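Local coordinates for protein AimR transcriptional regulator (Bacillus phage phi3T, PDB 5ZVV) that activates transcription of the phage aimX locus as a dimer, apparently steering infection toward lysis until the arbitrium peptide converts it to an inactive monomer, at residues Glu241-Ala246 with Trp277-Gln282; Ile234-Ile239 with Lys248-Gly253; Leu270-Asn275 with Leu294-Phe299. All coordinates share one frame; numbering follows the deposited sequence.

The three contacts lie side by side in the TPR-clan helical body of AimR and interlock, contact 1 alternating in sequence with each of the others. Contact 2 pairs helix 224-237 with helix 243-252, contact 1 sets the start of helix 243-252 against the end of helix 260-277 and the loop 278-282, and contact 3 joins helix 260-277 to helix 291-304. Centres of contacts 1 and 2 lie about 10 Å apart, those of 1 and 3 about 11 Å, those of 2 and 3 about 15 Å. Trp277 NE1 reaches Ile239 O at 2.7 Å, and Asn281 ND2 reaches Asn275 OD1 at 2.8 Å, while Tyr250 packs on Leu270 and Leu273. The other subunit touches none of them.

Contact 1 (Glu241-Ala246 with Trp277-Gln282); sequences EDYDEA and WKKENQ
Tyr243 fills the dense part of this contact, with the aliphatic start of Lys279 over one ring face and Trp277 at the ring edge. Its CG stands anti to the backbone N (chi1 176°), which carries the ring along the other segment. Lys279 CG sits over the centre of the phenol face, 3.5 Å from the ring centroid, a CH-pi contact almost on the ring normal. Trp277 CD1 meets the same ring at its edge, 3.6 Å from Tyr243 CD1, and the two aromatic planes are oblique at 56°. Tyr243 CB in turn rests over the five-membered ring of Trp277, 3.8 Å from its centroid. Beyond the segments, Trp277 NE1 donates to Ile239 O, which helps fix the indole's rotation.

Here the start of helix 243-252 meets the end of helix 260-277 and its following loop, within an all-helical fold of the TPR clan. Asp242 is the N-cap of helix 243-252, its OD1 accepting weak bonds from Asp244 N and Glu245 N; on the other side, Lys278, with positive phi, is the C-prime residue of a Schellman motif that closes helix 260-277.

Outward from Tyr243 the packing loosens. Lys279 bends at chi2 (-70°) and sends its amine away, NZ remaining 6.5 Å from Asp244 OD2. Glu241 lends little more than its carbonyl, with O 3.8 Å from Trp277 CH2, while its carboxylate forms a salt bridge with Arg211.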
ATOM      1  N   GLU A 241      11.877 -10.118 -25.695  1.00 26.50           N
ATOM      2  CA  GLU A 241      13.162  -9.781 -26.302  1.00 33.56           C
ATOM      3  C   GLU A 241      13.696 -10.874 -27.221  1.00 29.42           C
ATOM      4  O   GLU A 241      14.085 -10.591 -28.356  1.00 30.83           O
ATOM      5  CB  GLU A 241      14.199  -9.477 -25.215  1.00 33.57           C
ATOM      6  CG  GLU A 241      13.916  -8.224 -24.410  1.00 33.92           C
ATOM      7  CD  GLU A 241      15.013  -7.917 -23.408  1.00 41.72           C
ATOM      8  OE1 GLU A 241      16.063  -8.595 -23.446  1.00 41.26           O
ATOM      9  OE2 GLU A 241      14.824  -6.997 -22.585  1.00 44.22           O
ATOM     10  N   ASP A 242      13.725 -12.119 -26.752  1.00 27.17           N
ATOM     11  CA  ASP A 242      14.382 -13.202 -27.477  1.00 29.24           C
ATOM     12  C   ASP A 242      13.692 -14.508 -27.115  1.00 25.72           C
ATOM     13  O   ASP A 242      13.645 -14.877 -25.939  1.00 25.82           O
ATOM     14  CB  ASP A 242      15.875 -13.257 -27.125  1.00 25.53           C
ATOM     15  CG  ASP A 242      16.665 -14.195 -28.022  1.00 28.69           C
ATOM     16  OD1 ASP A 242      16.132 -15.242 -28.439  1.00 30.92           O
ATOM     17  OD2 ASP A 242      17.841 -13.884 -28.305  1.00 40.48           O
ATOM     18  N   TYR A 243      13.169 -15.208 -28.124  1.00 26.81           N
ATOM     19  CA  TYR A 243      12.487 -16.471 -27.861  1.00 23.59           C
ATOM     20  C   TYR A 243      13.461 -17.525 -27.351  1.00 24.45           C
ATOM     21  O   TYR A 243      13.202 -18.184 -26.339  1.00 20.40           O
ATOM     22  CB  TYR A 243      11.782 -16.972 -29.123  1.00 25.09           C
ATOM     23  CG  TYR A 243      11.139 -18.328 -28.930  1.00 27.14           C
ATOM     24  CD1 TYR A 243       9.923 -18.450 -28.272  1.00 22.61           C
ATOM     25  CD2 TYR A 243      11.756 -19.487 -29.384  1.00 24.12           C
ATOM     26  CE1 TYR A 243       9.335 -19.685 -28.078  1.00 19.87           C
ATOM     27  CE2 TYR A 243      11.172 -20.728 -29.195  1.00 24.62           C
ATOM     28  CZ  TYR A 243       9.962 -20.819 -28.541  1.00 22.68           C
ATOM     29  OH  TYR A 243       9.376 -22.047 -28.347  1.00 22.02           O
ATOM     30  N   ASP A 244      14.595 -17.685 -28.036  1.00 26.39           N
ATOM     31  CA  ASP A 244      15.510 -18.779 -27.728  1.00 27.33           C
ATOM     32  C   ASP A 244      16.142 -18.619 -26.349  1.00 23.75           C
ATOM     33  O   ASP A 244      16.340 -19.608 -25.635  1.00 23.49           O
ATOM     34  CB  ASP A 244      16.581 -18.864 -28.813  1.00 27.41           C
ATOM     35  CG  ASP A 244      15.986 -18.973 -30.204  1.00 28.27           C
ATOM     36  OD1 ASP A 244      15.495 -20.062 -30.560  1.00 25.45           O
ATOM     37  OD2 ASP A 244      15.987 -17.959 -30.931  1.00 33.57           O
ATOM     38  N   GLU A 245      16.457 -17.385 -25.950  1.00 24.82           N
ATOM     39  CA  GLU A 245      17.075 -17.176 -24.643  1.00 26.01           C
ATOM     40  C   GLU A 245      16.064 -17.354 -23.516  1.00 22.34           C
ATOM     41  O   GLU A 245      16.375 -17.972 -22.488  1.00 28.49           O
ATOM     42  CB  GLU A 245      17.723 -15.793 -24.583  1.00 27.58           C
ATOM     43  CG  GLU A 245      18.977 -15.680 -25.435  1.00 29.10           C
ATOM     44  CD  GLU A 245      20.034 -16.696 -25.042  1.00 36.47           C
ATOM     45  OE1 GLU A 245      20.238 -16.900 -23.826  1.00 35.06           O
ATOM     46  OE2 GLU A 245      20.654 -17.297 -25.946  1.00 38.42           O
ATOM     47  N   ALA A 246      14.853 -16.818 -23.687  1.00 22.65           N
ATOM     48  CA  ALA A 246      13.792 -17.053 -22.711  1.00 24.64           C
ATOM     49  C   ALA A 246      13.531 -18.543 -22.543  1.00 21.07           C
ATOM     50  O   ALA A 246      13.488 -19.059 -21.417  1.00 18.86           O
ATOM     51  CB  ALA A 246      12.513 -16.329 -23.138  1.00 22.50           C
ATOM     52  N   TRP A 277       5.445 -16.057 -29.620  1.00 24.24           N
ATOM     53  CA  TRP A 277       6.322 -16.033 -30.782  1.00 23.57           C
ATOM     54  C   TRP A 277       5.849 -16.945 -31.906  1.00 26.59           C
ATOM     55  O   TRP A 277       6.549 -17.068 -32.918  1.00 21.65           O
ATOM     56  CB  TRP A 277       7.746 -16.403 -30.368  1.00 21.55           C
ATOM     57  CG  TRP A 277       8.358 -15.378 -29.466  1.00 23.63           C
ATOM     58  CD1 TRP A 277       8.188 -15.267 -28.117  1.00 21.42           C
ATOM     59  CD2 TRP A 277       9.229 -14.310 -29.851  1.00 23.89           C
ATOM     60  NE1 TRP A 277       8.905 -14.200 -27.636  1.00 24.79           N
ATOM     61  CE2 TRP A 277       9.553 -13.594 -28.681  1.00 28.91           C
ATOM     62  CE3 TRP A 277       9.769 -13.890 -31.070  1.00 28.47           C
ATOM     63  CZ2 TRP A 277      10.392 -12.480 -28.694  1.00 22.01           C
ATOM     64  CZ3 TRP A 277      10.605 -12.784 -31.081  1.00 29.38           C
ATOM     65  CH2 TRP A 277      10.905 -12.093 -29.902  1.00 27.29           C
ATOM     66  N   LYS A 278       4.676 -17.562 -31.758  1.00 25.19           N
ATOM     67  CA  LYS A 278       4.126 -18.492 -32.742  1.00 27.11           C
ATOM     68  C   LYS A 278       5.160 -19.548 -33.128  1.00 27.61           C
ATOM     69  O   LYS A 278       5.417 -19.813 -34.304  1.00 30.97           O
ATOM     70  CB  LYS A 278       3.590 -17.742 -33.961  1.00 32.28           C
ATOM     71  CG  LYS A 278       2.479 -16.767 -33.586  1.00 34.20           C
ATOM     72  CD  LYS A 278       1.877 -16.053 -34.782  1.00 44.18           C
ATOM     73  CE  LYS A 278       0.896 -14.981 -34.315  1.00 49.87           C
ATOM     74  NZ  LYS A 278       0.281 -14.227 -35.440  1.00 59.51           N
ATOM     75  N   LYS A 279       5.763 -20.147 -32.106  1.00 23.21           N
ATOM     76  CA  LYS A 279       6.689 -21.256 -32.259  1.00 20.46           C
ATOM     77  C   LYS A 279       5.995 -22.568 -31.906  1.00 27.81           C
ATOM     78  O   LYS A 279       4.868 -22.592 -31.404  1.00 27.91           O
ATOM     79  CB  LYS A 279       7.922 -21.047 -31.376  1.00 26.87           C
ATOM     80  CG  LYS A 279       8.652 -19.743 -31.645  1.00 25.23           C
ATOM     81  CD  LYS A 279       9.340 -19.766 -32.997  1.00 25.39           C
ATOM     82  CE  LYS A 279       9.906 -18.405 -33.348  1.00 26.89           C
ATOM     83  NZ  LYS A 279      10.643 -18.438 -34.635  1.00 37.66           N
ATOM     84  N   GLU A 280       6.692 -23.672 -32.172  1.00 27.61           N
ATOM     85  CA  GLU A 280       6.142 -24.995 -31.905  1.00 30.14           C
ATOM     86  C   GLU A 280       5.829 -25.147 -30.420  1.00 29.21           C
ATOM     87  O   GLU A 280       6.720 -25.050 -29.572  1.00 29.49           O
ATOM     88  CB  GLU A 280       7.124 -26.070 -32.366  1.00 31.95           C
ATOM     89  CG  GLU A 280       6.626 -27.493 -32.194  1.00 50.32           C
ATOM     90  CD  GLU A 280       7.543 -28.511 -32.847  1.00 54.48           C
ATOM     91  OE1 GLU A 280       7.969 -28.279 -33.999  1.00 58.19           O
ATOM     92  OE2 GLU A 280       7.843 -29.540 -32.205  1.00 54.34           O
ATOM     93  N   ASN A 281       4.556 -25.377 -30.109  1.00 30.79           N
ATOM     94  CA  ASN A 281       4.058 -25.408 -28.738  1.00 28.69           C
ATOM     95  C   ASN A 281       3.824 -26.858 -28.332  1.00 31.03           C
ATOM     96  O   ASN A 281       2.872 -27.494 -28.798  1.00 24.61           O
ATOM     97  CB  ASN A 281       2.774 -24.591 -28.616  1.00 26.45           C
ATOM     98  CG  ASN A 281       2.391 -24.308 -27.174  1.00 26.02           C
ATOM     99  OD1 ASN A 281       2.811 -25.009 -26.252  1.00 22.60           O
ATOM    100  ND2 ASN A 281       1.591 -23.268 -26.972  1.00 25.42           N
ATOM    101  N   GLN A 282       4.684 -27.372 -27.457  1.00 29.15           N
ATOM    102  CA  GLN A 282       4.530 -28.707 -26.902  1.00 29.40           C
ATOM    103  C   GLN A 282       3.898 -28.703 -25.520  1.00 26.89           C
ATOM    104  O   GLN A 282       3.727 -29.775 -24.932  1.00 29.32           O
ATOM    105  CB  GLN A 282       5.887 -29.409 -26.820  1.00 30.64           C
ATOM    106  CG  GLN A 282       6.663 -29.449 -28.116  1.00 37.93           C
ATOM    107  CD  GLN A 282       8.053 -30.012 -27.921  1.00 46.56           C
ATOM    108  OE1 GLN A 282       8.601 -29.969 -26.818  1.00 50.63           O
ATOM    109  NE2 GLN A 282       8.629 -30.553 -28.987  1.00 52.92           N
TER

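Contact 2 (Ile234-Ile239 with Lys248-Gly253); sequences IGNTLI and KAYIKG
Helices 224-237 and 243-252 form a helical hairpin of the TPR-like fold, and they come together at a glycine: Gly235 and Ala249 have their CA atoms only 5.1 Å apart. With no side chain at Gly235, the Tyr250 ring can lie against the backbone, Gly235 CA standing over one face at 3.9 Å from the ring centroid and offset toward the rim. Ala249 CB fits beside it, touching Gly235 N and the CG2 branch of Ile234, the methyl that lies anti to the backbone N.

Tyr250 leaves its helix with CG anti to the carbonyl carbon (chi1 -73°), and a chi2 of -35° turns the ring so that its face meets Gly235 while the hydroxyl runs on past it. Asn236 also has CG anti to its carbonyl carbon; the two side chains cross at about a right angle, with amide and ring planes 67° apart and OD1 at the ring edge, in plane. Ile239 closes in from another side, its CG1 3.3 Å from Tyr250 OH. Leu266, Ala269, Leu270 and Leu273 of helix 260-277 also pack against Tyr250. The tyrosine is buried, and its hydroxyl hydrogen is taken up by Asn236: Tyr250 OH donates to Asn236 OD1 at 2.5 Å, in the carbonyl plane and on a lone pair.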
ATOM      1  N   ILE A 234      13.812 -15.068 -14.792  1.00 17.17           N
ATOM      2  CA  ILE A 234      14.695 -14.645 -15.881  1.00 20.98           C
ATOM      3  C   ILE A 234      14.007 -14.847 -17.228  1.00 22.85           C
ATOM      4  O   ILE A 234      13.914 -13.924 -18.057  1.00 23.42           O
ATOM      5  CB  ILE A 234      16.034 -15.403 -15.805  1.00 21.64           C
ATOM      6  CG1 ILE A 234      16.818 -14.975 -14.560  1.00 23.78           C
ATOM      7  CG2 ILE A 234      16.860 -15.185 -17.072  1.00 19.38           C
ATOM      8  CD1 ILE A 234      18.079 -15.778 -14.314  1.00 18.44           C
ATOM      9  N   GLY A 235      13.498 -16.062 -17.456  1.00 21.95           N
ATOM     10  CA  GLY A 235      12.754 -16.320 -18.675  1.00 20.88           C
ATOM     11  C   GLY A 235      11.611 -15.346 -18.872  1.00 16.66           C
ATOM     12  O   GLY A 235      11.352 -14.898 -19.990  1.00 20.64           O
ATOM     13  N   ASN A 236      10.920 -14.993 -17.785  1.00 19.74           N
ATOM     14  CA  ASN A 236       9.848 -14.009 -17.890  1.00 21.25           C
ATOM     15  C   ASN A 236      10.385 -12.649 -18.321  1.00 22.18           C
ATOM     16  O   ASN A 236       9.738 -11.937 -19.098  1.00 23.34           O
ATOM     17  CB  ASN A 236       9.097 -13.892 -16.564  1.00 24.46           C
ATOM     18  CG  ASN A 236       8.240 -15.104 -16.272  1.00 21.35           C
ATOM     19  OD1 ASN A 236       7.981 -15.917 -17.155  1.00 23.45           O
ATOM     20  ND2 ASN A 236       7.789 -15.227 -15.030  1.00 20.82           N
ATOM     21  N   THR A 237      11.569 -12.270 -17.836  1.00 19.67           N
ATOM     22  CA  THR A 237      12.151 -11.005 -18.271  1.00 27.50           C
ATOM     23  C   THR A 237      12.582 -11.040 -19.728  1.00 26.25           C
ATOM     24  O   THR A 237      12.798  -9.977 -20.318  1.00 24.93           O
ATOM     25  CB  THR A 237      13.361 -10.616 -17.417  1.00 19.15           C
ATOM     26  OG1 THR A 237      14.420 -11.557 -17.631  1.00 21.22           O
ATOM     27  CG2 THR A 237      12.998 -10.566 -15.944  1.00 20.17           C
ATOM     28  N   LEU A 238      12.721 -12.228 -20.320  1.00 23.20           N
ATOM     29  CA  LEU A 238      13.141 -12.331 -21.715  1.00 24.54           C
ATOM     30  C   LEU A 238      11.992 -12.574 -22.694  1.00 28.45           C
ATOM     31  O   LEU A 238      12.252 -12.805 -23.879  1.00 27.19           O
ATOM     32  CB  LEU A 238      14.184 -13.438 -21.862  1.00 25.14           C
ATOM     33  CG  LEU A 238      15.528 -13.199 -21.176  1.00 23.62           C
ATOM     34  CD1 LEU A 238      16.336 -14.487 -21.152  1.00 20.46           C
ATOM     35  CD2 LEU A 238      16.290 -12.091 -21.889  1.00 25.79           C
ATOM     36  N   ILE A 239      10.737 -12.503 -22.240  1.00 27.36           N
ATOM     37  CA  ILE A 239       9.610 -12.961 -23.059  1.00 26.37           C
ATOM     38  C   ILE A 239       9.510 -12.165 -24.357  1.00 31.78           C
ATOM     39  O   ILE A 239       9.318 -12.736 -25.438  1.00 25.98           O
ATOM     40  CB  ILE A 239       8.299 -12.889 -22.254  1.00 26.09           C
ATOM     41  CG1 ILE A 239       8.255 -13.994 -21.196  1.00 18.09           C
ATOM     42  CG2 ILE A 239       7.090 -12.989 -23.178  1.00 24.77           C
ATOM     43  CD1 ILE A 239       7.033 -13.935 -20.305  1.00 16.87           C
ATOM     44  N   LYS A 248      15.552 -20.897 -23.142  1.00 29.69           N
ATOM     45  CA  LYS A 248      16.718 -21.530 -22.534  1.00 23.42           C
ATOM     46  C   LYS A 248      16.709 -21.363 -21.018  1.00 23.02           C
ATOM     47  O   LYS A 248      17.061 -22.295 -20.283  1.00 24.73           O
ATOM     48  CB  LYS A 248      17.998 -20.959 -23.142  1.00 29.77           C
ATOM     49  CG  LYS A 248      19.231 -21.815 -22.905  1.00 35.66           C
ATOM     50  CD  LYS A 248      20.336 -21.493 -23.907  1.00 44.55           C
ATOM     51  CE  LYS A 248      20.832 -20.069 -23.752  1.00 38.14           C
ATOM     52  NZ  LYS A 248      21.948 -19.755 -24.690  1.00 53.53           N
ATOM     53  N   ALA A 249      16.300 -20.191 -20.529  1.00 19.88           N
ATOM     54  CA  ALA A 249      16.198 -19.994 -19.083  1.00 24.82           C
ATOM     55  C   ALA A 249      15.086 -20.854 -18.488  1.00 20.35           C
ATOM     56  O   ALA A 249      15.286 -21.539 -17.471  1.00 23.83           O
ATOM     57  CB  ALA A 249      15.967 -18.515 -18.770  1.00 22.27           C
ATOM     58  N   TYR A 250      13.902 -20.824 -19.109  1.00 17.82           N
ATOM     59  CA  TYR A 250      12.807 -21.692 -18.685  1.00 20.96           C
ATOM     60  C   TYR A 250      13.266 -23.139 -18.572  1.00 20.33           C
ATOM     61  O   TYR A 250      13.045 -23.797 -17.549  1.00 21.04           O
ATOM     62  CB  TYR A 250      11.640 -21.590 -19.669  1.00 18.54           C
ATOM     63  CG  TYR A 250      10.859 -20.302 -19.593  1.00 17.31           C
ATOM     64  CD1 TYR A 250      10.653 -19.658 -18.380  1.00 18.58           C
ATOM     65  CD2 TYR A 250      10.320 -19.732 -20.739  1.00 17.51           C
ATOM     66  CE1 TYR A 250       9.931 -18.480 -18.313  1.00 19.82           C
ATOM     67  CE2 TYR A 250       9.602 -18.557 -20.681  1.00 17.08           C
ATOM     68  CZ  TYR A 250       9.409 -17.935 -19.468  1.00 18.11           C
ATOM     69  OH  TYR A 250       8.692 -16.766 -19.418  1.00 19.22           O
ATOM     70  N   ILE A 251      13.919 -23.649 -19.619  1.00 22.39           N
ATOM     71  CA  ILE A 251      14.383 -25.033 -19.604  1.00 22.03           C
ATOM     72  C   ILE A 251      15.415 -25.244 -18.505  1.00 24.77           C
ATOM     73  O   ILE A 251      15.460 -26.313 -17.883  1.00 18.95           O
ATOM     74  CB  ILE A 251      14.932 -25.425 -20.991  1.00 23.03           C
ATOM     75  CG1 ILE A 251      13.797 -25.464 -22.016  1.00 27.26           C
ATOM     76  CG2 ILE A 251      15.630 -26.773 -20.937  1.00 27.70           C
ATOM     77  CD1 ILE A 251      14.264 -25.748 -23.427  1.00 32.50           C
ATOM     78  N   LYS A 252      16.247 -24.232 -18.230  1.00 22.14           N
ATOM     79  CA  LYS A 252      17.154 -24.329 -17.089  1.00 18.59           C
ATOM     80  C   LYS A 252      16.390 -24.486 -15.780  1.00 16.16           C
ATOM     81  O   LYS A 252      16.915 -25.060 -14.821  1.00 18.85           O
ATOM     82  CB  LYS A 252      18.066 -23.105 -17.018  1.00 21.55           C
ATOM     83  CG  LYS A 252      19.210 -23.124 -18.012  1.00 25.56           C
ATOM     84  CD  LYS A 252      20.076 -21.891 -17.861  1.00 27.37           C
ATOM     85  CE  LYS A 252      21.132 -21.823 -18.950  1.00 33.99           C
ATOM     86  NZ  LYS A 252      21.921 -20.563 -18.860  1.00 37.26           N
ATOM     87  N   GLY A 253      15.158 -23.985 -15.718  1.00 18.04           N
ATOM     88  CA  GLY A 253      14.353 -24.216 -14.524  1.00 17.34           C
ATOM     89  C   GLY A 253      13.847 -25.642 -14.349  1.00 21.80           C
ATOM     90  O   GLY A 253      13.362 -25.972 -13.260  1.00 20.68           O
TER

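Contact 3 (Leu270-Asn275 with Leu294-Phe299)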
ATOM      1  N   LEU A 270       6.389 -21.818 -20.903  1.00 20.06           N
ATOM      2  CA  LEU A 270       6.815 -22.136 -22.262  1.00 17.53           C
ATOM      3  C   LEU A 270       5.653 -22.064 -23.243  1.00 19.25           C
ATOM      4  O   LEU A 270       5.849 -21.718 -24.412  1.00 21.30           O
ATOM      5  CB  LEU A 270       7.460 -23.519 -22.297  1.00 17.56           C
ATOM      6  CG  LEU A 270       8.849 -23.620 -21.669  1.00 17.56           C
ATOM      7  CD1 LEU A 270       9.218 -25.071 -21.394  1.00 21.66           C
ATOM      8  CD2 LEU A 270       9.878 -22.965 -22.581  1.00 18.53           C
ATOM      9  N   CYS A 271       4.445 -22.386 -22.782  1.00 20.97           N
ATOM     10  CA  CYS A 271       3.265 -22.318 -23.633  1.00 20.21           C
ATOM     11  C   CYS A 271       2.933 -20.875 -23.984  1.00 20.43           C
ATOM     12  O   CYS A 271       2.659 -20.552 -25.148  1.00 21.31           O
ATOM     13  CB  CYS A 271       2.084 -22.995 -22.934  1.00 26.65           C
ATOM     14  SG  CYS A 271       0.571 -23.043 -23.903  1.00 18.82           S
ATOM     15  N   PHE A 272       2.959 -19.991 -22.985  1.00 19.34           N
ATOM     16  CA  PHE A 272       2.775 -18.572 -23.255  1.00 22.32           C
ATOM     17  C   PHE A 272       3.862 -18.048 -24.183  1.00 19.20           C
ATOM     18  O   PHE A 272       3.583 -17.298 -25.123  1.00 15.95           O
ATOM     19  CB  PHE A 272       2.764 -17.776 -21.951  1.00 22.21           C
ATOM     20  CG  PHE A 272       2.456 -16.319 -22.143  1.00 20.06           C
ATOM     21  CD1 PHE A 272       1.161 -15.904 -22.416  1.00 18.20           C
ATOM     22  CD2 PHE A 272       3.456 -15.364 -22.058  1.00 26.25           C
ATOM     23  CE1 PHE A 272       0.870 -14.562 -22.596  1.00 21.37           C
ATOM     24  CE2 PHE A 272       3.173 -14.018 -22.235  1.00 21.49           C
ATOM     25  CZ  PHE A 272       1.876 -13.619 -22.505  1.00 21.37           C
ATOM     26  N   LEU A 273       5.115 -18.434 -23.929  1.00 20.54           N
ATOM     27  CA  LEU A 273       6.216 -17.976 -24.771  1.00 18.12           C
ATOM     28  C   LEU A 273       6.007 -18.381 -26.228  1.00 21.19           C
ATOM     29  O   LEU A 273       6.058 -17.537 -27.135  1.00 22.38           O
ATOM     30  CB  LEU A 273       7.536 -18.538 -24.248  1.00 16.29           C
ATOM     31  CG  LEU A 273       8.784 -18.099 -25.008  1.00 24.26           C
ATOM     32  CD1 LEU A 273       9.051 -16.611 -24.805  1.00 19.40           C
ATOM     33  CD2 LEU A 273       9.986 -18.938 -24.594  1.00 22.74           C
ATOM     34  N   SER A 274       5.772 -19.675 -26.471  1.00 18.10           N
ATOM     35  CA  SER A 274       5.657 -20.154 -27.845  1.00 18.67           C
ATOM     36  C   SER A 274       4.397 -19.628 -28.519  1.00 20.85           C
ATOM     37  O   SER A 274       4.393 -19.424 -29.738  1.00 19.72           O
ATOM     38  CB  SER A 274       5.692 -21.683 -27.878  1.00 22.35           C
ATOM     39  OG  SER A 274       4.601 -22.245 -27.167  1.00 25.75           O
ATOM     40  N   ASN A 275       3.326 -19.406 -27.753  1.00 19.17           N
ATOM     41  CA  ASN A 275       2.158 -18.724 -28.306  1.00 21.75           C
ATOM     42  C   ASN A 275       2.500 -17.300 -28.720  1.00 23.36           C
ATOM     43  O   ASN A 275       2.071 -16.832 -29.781  1.00 23.57           O
ATOM     44  CB  ASN A 275       1.020 -18.715 -27.289  1.00 20.48           C
ATOM     45  CG  ASN A 275       0.341 -20.058 -27.163  1.00 22.74           C
ATOM     46  OD1 ASN A 275       0.457 -20.913 -28.043  1.00 19.88           O
ATOM     47  ND2 ASN A 275      -0.382 -20.250 -26.069  1.00 17.89           N
ATOM     48  N   LEU A 294      -6.163 -22.654 -18.907  1.00 18.25           N
ATOM     49  CA  LEU A 294      -7.259 -22.514 -19.860  1.00 18.25           C
ATOM     50  C   LEU A 294      -7.034 -21.320 -20.778  1.00 20.14           C
ATOM     51  O   LEU A 294      -7.261 -21.410 -21.990  1.00 18.50           O
ATOM     52  CB  LEU A 294      -8.588 -22.371 -19.116  1.00 22.66           C
ATOM     53  CG  LEU A 294      -9.198 -23.649 -18.546  1.00 23.54           C
ATOM     54  CD1 LEU A 294     -10.492 -23.335 -17.802  1.00 29.95           C
ATOM     55  CD2 LEU A 294      -9.439 -24.653 -19.663  1.00 23.62           C
ATOM     56  N   GLN A 295      -6.588 -20.191 -20.213  1.00 22.91           N
ATOM     57  CA  GLN A 295      -6.276 -19.019 -21.026  1.00 22.25           C
ATOM     58  C   GLN A 295      -5.189 -19.326 -22.044  1.00 21.99           C
ATOM     59  O   GLN A 295      -5.287 -18.923 -23.208  1.00 18.35           O
ATOM     60  CB  GLN A 295      -5.834 -17.857 -20.139  1.00 21.95           C
ATOM     61  CG  GLN A 295      -6.945 -17.153 -19.390  1.00 24.37           C
ATOM     62  CD  GLN A 295      -6.460 -15.872 -18.750  1.00 23.11           C
ATOM     63  OE1 GLN A 295      -5.267 -15.564 -18.787  1.00 22.08           O
ATOM     64  NE2 GLN A 295      -7.379 -15.113 -18.166  1.00 19.83           N
ATOM     65  N   LEU A 296      -4.138 -20.032 -21.618  1.00 21.12           N
ATOM     66  CA  LEU A 296      -3.051 -20.375 -22.529  1.00 21.08           C
ATOM     67  C   LEU A 296      -3.527 -21.317 -23.626  1.00 21.41           C
ATOM     68  O   LEU A 296      -3.115 -21.191 -24.786  1.00 20.62           O
ATOM     69  CB  LEU A 296      -1.898 -20.994 -21.745  1.00 21.31           C
ATOM     70  CG  LEU A 296      -1.206 -19.989 -20.823  1.00 22.71           C
ATOM     71  CD1 LEU A 296      -0.110 -20.644 -20.002  1.00 21.03           C
ATOM     72  CD2 LEU A 296      -0.651 -18.848 -21.651  1.00 19.29           C
ATOM     73  N   ARG A 297      -4.403 -22.265 -23.278  1.00 19.46           N
ATOM     74  CA  ARG A 297      -4.953 -23.172 -24.281  1.00 20.74           C
ATOM     75  C   ARG A 297      -5.807 -22.417 -25.295  1.00 22.13           C
ATOM     76  O   ARG A 297      -5.746 -22.696 -26.500  1.00 20.61           O
ATOM     77  CB  ARG A 297      -5.763 -24.270 -23.593  1.00 22.13           C
ATOM     78  CG  ARG A 297      -6.406 -25.276 -24.530  1.00 23.72           C
ATOM     79  CD  ARG A 297      -7.162 -26.333 -23.745  1.00 25.55           C
ATOM     80  NE  ARG A 297      -7.847 -27.274 -24.623  1.00 33.68           N
ATOM     81  CZ  ARG A 297      -8.640 -28.254 -24.199  1.00 31.31           C
ATOM     82  NH1 ARG A 297      -8.853 -28.426 -22.900  1.00 30.48           N
ATOM     83  NH2 ARG A 297      -9.220 -29.060 -25.077  1.00 31.07           N
ATOM     84  N   ALA A 298      -6.607 -21.456 -24.828  1.00 21.97           N
ATOM     85  CA  ALA A 298      -7.388 -20.639 -25.751  1.00 23.28           C
ATOM     86  C   ALA A 298      -6.479 -19.790 -26.632  1.00 24.38           C
ATOM     87  O   ALA A 298      -6.761 -19.590 -27.817  1.00 23.23           O
ATOM     88  CB  ALA A 298      -8.369 -19.759 -24.975  1.00 20.49           C
ATOM     89  N   PHE A 299      -5.386 -19.278 -26.064  1.00 20.97           N
ATOM     90  CA  PHE A 299      -4.377 -18.574 -26.851  1.00 21.02           C
ATOM     91  C   PHE A 299      -3.860 -19.456 -27.984  1.00 23.84           C
ATOM     92  O   PHE A 299      -3.834 -19.045 -29.152  1.00 22.74           O
ATOM     93  CB  PHE A 299      -3.238 -18.143 -25.920  1.00 22.93           C
ATOM     94  CG  PHE A 299      -2.319 -17.089 -26.487  1.00 20.73           C
ATOM     95  CD1 PHE A 299      -2.501 -16.577 -27.762  1.00 22.02           C
ATOM     96  CD2 PHE A 299      -1.259 -16.616 -25.728  1.00 18.13           C
ATOM     97  CE1 PHE A 299      -1.643 -15.612 -28.269  1.00 22.61           C
ATOM     98  CE2 PHE A 299      -0.398 -15.650 -26.228  1.00 24.05           C
ATOM     99  CZ  PHE A 299      -0.591 -15.149 -27.500  1.00 22.91           C
TER
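The Phe299 ring carries Asn275 CB on one face, 3.6 Å from its centroid and offset toward the rim, in a CH-pi contact. Phe272 CE1 comes to the edge of the same ring, 4.0 Å from Phe299 CE2. The Phe272 ring, in turn, takes Leu296 CD2 at its own edge, near its plane, with CD2 3.5 Å from Phe272 CD1. The Asn275 amide is tilted 56° from the phenyl plane as the two side chains slide past each other in opposite directions.

These groups line the interface of helices 260-277 and 291-304, whose short segments run nearly parallel, their axes 9.7 Å apart and crossing at 25°. Near-parallel packing of these two helices is consistent with the TPR-clan helical fold of AimR. Both phenylalanines have CG anti to the backbone N, but they differ in chi2, so the rings are turned differently about their stems. Leu296, by contrast, has CG anti to the carbonyl carbon, and its CD2 reaches Phe272. Toward the N-terminal part of the 270-275 segment, Cys271 SG, anti to its own N, touches Leu296 CB at 3.9 Å. Tyr333 of helix 324-338 meets the Phe299 ring and also touches Phe272.

Asn275 is the polar member of this apolar seam. Its ND2 makes only a weak bond across to Leu296 O, at 3.2 Å with an N-H...O angle of 121°, whereas OD1 accepts from Asn281 ND2 in the loop that follows. OD1 thus ties the loop to helix 260-277, while ND2 adds a weak link to helix 291-304, and cohesion between the two helices probably rests mainly on the apolar and CH-pi contacts.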